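Local coordinates for protein cytokinin riboside 5'-monophosphate phosphoribohydrolase (Corynebacterium glutamicum, PDB 5ZBL) that belongs to the possible lysine decarboxylase family of the SLOG clan, proteins with a Rossmann-like alpha/beta fold, and forms a two-chain assembly, at residues Glu153-Met158 against Asp167-Leu172. Numbering follows the deposited sequence.
Sequences EMLEQM and DFFECL
The ring of Phe169 reaches the helix of Glu153-Met158 between Leu155 and Glu156, both of which approach it obliquely. The CD1-CE1 side of the ring meets Leu155, with CB 3.7 Å from Phe169 CE1 and the methyl CD1 3.9 Å from the same atom. The CD2-CE2 side meets Glu156, whose carboxylate brings OE2 to 3.5 Å from Phe169 CE2, its plane turned 55° from the ring, and no hydrogen bond crosses between the two segments. One aromatic ring thus illustrates how a short helix can dock on a longer one largely through one aromatic side chain placed where an apolar and a polar neighbour adjoin.

Phe169 holds CG anti to its own backbone nitrogen (chi1 -177°), which points the ring toward the helix, where the CA atoms of Leu155 and Phe169 are 7.6 Å apart. Glu156 leaves its backbone in the same way but bends at chi2 (52°), bringing the carboxylate round to the ring. That carboxylate is anchored by a salt bridge from OE2 to Arg166, just ahead of Asp167, and by a hydrogen bond from OE1 to Gln160; the salt bridge probably offsets much of the negative charge next to the ring.

Leu155 is buried, and it also packs on Phe124 and Trp127 of helix 117-130, while Phe169 rests in addition on Leu152. Beyond Phe169 the chain makes a type I beta turn to Leu172 and enters strand 173-175, the outermost strand on this side of the parallel sheet. Helix 149-160 and the short helix 166-169 therefore form part of a beta-alpha-beta crossover of the Rossmann-like fold, between neighbouring parallel strands 139-142 and 173-175.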
loop_
_atom_site.group_PDB
_atom_site.type_symbol
_atom_site.label_atom_id
_atom_site.label_comp_id
_atom_site.label_asym_id
_atom_site.label_seq_id
_atom_site.Cartn_x
_atom_site.Cartn_y
_atom_site.Cartn_z
ATOM N N GLU A 153 10.783 9.912 -5.851
ATOM C CA GLU A 153 11.844 9.332 -6.648
ATOM C C GLU A 153 11.454 7.956 -7.156
ATOM O O GLU A 153 11.548 7.692 -8.361
ATOM C CB GLU A 153 13.151 9.246 -5.859
ATOM C CG GLU A 153 14.349 8.789 -6.689
ATOM C CD GLU A 153 14.606 9.673 -7.926
ATOM O OE1 GLU A 153 14.440 10.922 -7.824
ATOM O OE2 GLU A 153 14.992 9.121 -8.991
ATOM N N MET A 154 10.982 7.113 -6.242
ATOM C CA MET A 154 10.544 5.790 -6.601
ATOM C C MET A 154 9.501 5.845 -7.709
ATOM O O MET A 154 9.631 5.092 -8.657
ATOM C CB MET A 154 10.015 4.995 -5.378
ATOM C CG MET A 154 9.608 3.524 -5.655
ATOM S SD MET A 154 10.900 2.400 -6.316
ATOM C CE MET A 154 9.922 1.034 -6.909
ATOM N N LEU A 155 8.496 6.715 -7.568
ATOM C CA LEU A 155 7.422 6.848 -8.517
ATOM C C LEU A 155 7.870 7.409 -9.846
ATOM O O LEU A 155 7.365 7.017 -10.880
ATOM C CB LEU A 155 6.325 7.774 -7.984
ATOM C CG LEU A 155 5.509 7.229 -6.824
ATOM C CD1 LEU A 155 4.439 8.261 -6.464
ATOM C CD2 LEU A 155 4.869 5.887 -7.158
ATOM N N GLU A 156 8.781 8.371 -9.800
ATOM C CA GLU A 156 9.406 8.922 -11.007
ATOM C C GLU A 156 10.075 7.755 -11.768
ATOM O O GLU A 156 9.804 7.555 -12.958
ATOM C CB GLU A 156 10.385 10.034 -10.614
ATOM C CG GLU A 156 11.257 10.640 -11.704
ATOM C CD GLU A 156 10.445 11.093 -12.893
ATOM O OE1 GLU A 156 10.855 10.811 -14.060
ATOM O OE2 GLU A 156 9.368 11.686 -12.646
ATOM N N GLN A 157 10.865 6.938 -11.059
ATOM C CA GLN A 157 11.540 5.790 -11.678
ATOM C C GLN A 157 10.574 4.728 -12.227
ATOM O O GLN A 157 10.740 4.214 -13.350
ATOM C CB GLN A 157 12.574 5.184 -10.739
ATOM C CG GLN A 157 13.814 6.050 -10.598
ATOM C CD GLN A 157 14.974 5.365 -9.870
ATOM O OE1 GLN A 157 15.178 4.139 -9.959
ATOM N NE2 GLN A 157 15.757 6.164 -9.150
ATOM N N MET A 158 9.534 4.430 -11.468
ATOM C CA MET A 158 8.515 3.542 -11.968
ATOM C C MET A 158 7.863 4.076 -13.268
ATOM O O MET A 158 7.497 3.288 -14.122
ATOM C CB MET A 158 7.452 3.336 -10.913
ATOM C CG MET A 158 7.883 2.546 -9.701
ATOM S SD MET A 158 6.570 2.503 -8.442
ATOM C CE MET A 158 6.759 0.802 -7.966
ATOM N N ASP A 167 0.882 10.609 -17.048
ATOM C CA ASP A 167 -0.385 11.324 -16.848
ATOM C C ASP A 167 -0.867 11.257 -15.400
ATOM O O ASP A 167 -1.223 12.281 -14.799
ATOM C CB ASP A 167 -1.484 10.708 -17.743
ATOM C CG ASP A 167 -2.229 11.735 -18.565
ATOM O OD1 ASP A 167 -1.796 12.908 -18.622
ATOM O OD2 ASP A 167 -3.248 11.347 -19.182
ATOM N N PHE A 168 -0.909 10.031 -14.877
ATOM C CA PHE A 168 -1.471 9.745 -13.564
ATOM C C PHE A 168 -0.684 10.456 -12.474
ATOM O O PHE A 168 -1.244 11.234 -11.729
ATOM C CB PHE A 168 -1.477 8.237 -13.277
ATOM C CG PHE A 168 -1.994 7.899 -11.917
ATOM C CD1 PHE A 168 -3.332 8.126 -11.608
ATOM C CD2 PHE A 168 -1.147 7.403 -10.928
ATOM C CE1 PHE A 168 -3.824 7.842 -10.344
ATOM C CE2 PHE A 168 -1.633 7.112 -9.662
ATOM C CZ PHE A 168 -2.973 7.333 -9.373
ATOM N N PHE A 169 0.616 10.189 -12.438
ATOM C CA PHE A 169 1.579 10.772 -11.489
ATOM C C PHE A 169 1.391 12.262 -11.241
ATOM O O PHE A 169 1.501 12.685 -10.108
ATOM C CB PHE A 169 3.017 10.508 -12.029
ATOM C CG PHE A 169 4.155 10.977 -11.129
ATOM C CD1 PHE A 169 4.128 10.792 -9.747
ATOM C CD2 PHE A 169 5.292 11.563 -11.689
ATOM C CE1 PHE A 169 5.200 11.204 -8.952
ATOM C CE2 PHE A 169 6.356 11.978 -10.898
ATOM C CZ PHE A 169 6.317 11.793 -9.529
ATOM N N GLU A 170 1.080 13.040 -12.287
ATOM C CA GLU A 170 1.278 14.512 -12.289
ATOM C C GLU A 170 0.123 15.406 -11.767
ATOM O O GLU A 170 0.270 16.619 -11.707
ATOM C CB GLU A 170 1.719 14.949 -13.708
ATOM C CG GLU A 170 2.198 16.399 -13.893
ATOM C CD GLU A 170 3.131 16.935 -12.796
ATOM O OE1 GLU A 170 4.212 16.343 -12.576
ATOM O OE2 GLU A 170 2.795 17.976 -12.174
ATOM N N CYS A 171 -1.004 14.824 -11.367
ATOM C CA CYS A 171 -2.102 15.582 -10.696
ATOM C C CYS A 171 -2.047 15.421 -9.153
ATOM O O CYS A 171 -2.984 15.757 -8.419
ATOM C CB CYS A 171 -3.447 15.122 -11.262
ATOM S SG CYS A 171 -3.365 13.433 -11.903
ATOM N N LEU A 172 -0.907 14.920 -8.693
ATOM C CA LEU A 172 -0.630 14.638 -7.307
ATOM C C LEU A 172 -0.216 15.918 -6.567
ATOM O O LEU A 172 0.733 16.570 -6.978
ATOM C CB LEU A 172 0.529 13.621 -7.258
ATOM C CG LEU A 172 1.068 13.292 -5.884
ATOM C CD1 LEU A 172 -0.066 12.760 -5.018
ATOM C CD2 LEU A 172 2.206 12.299 -6.015
#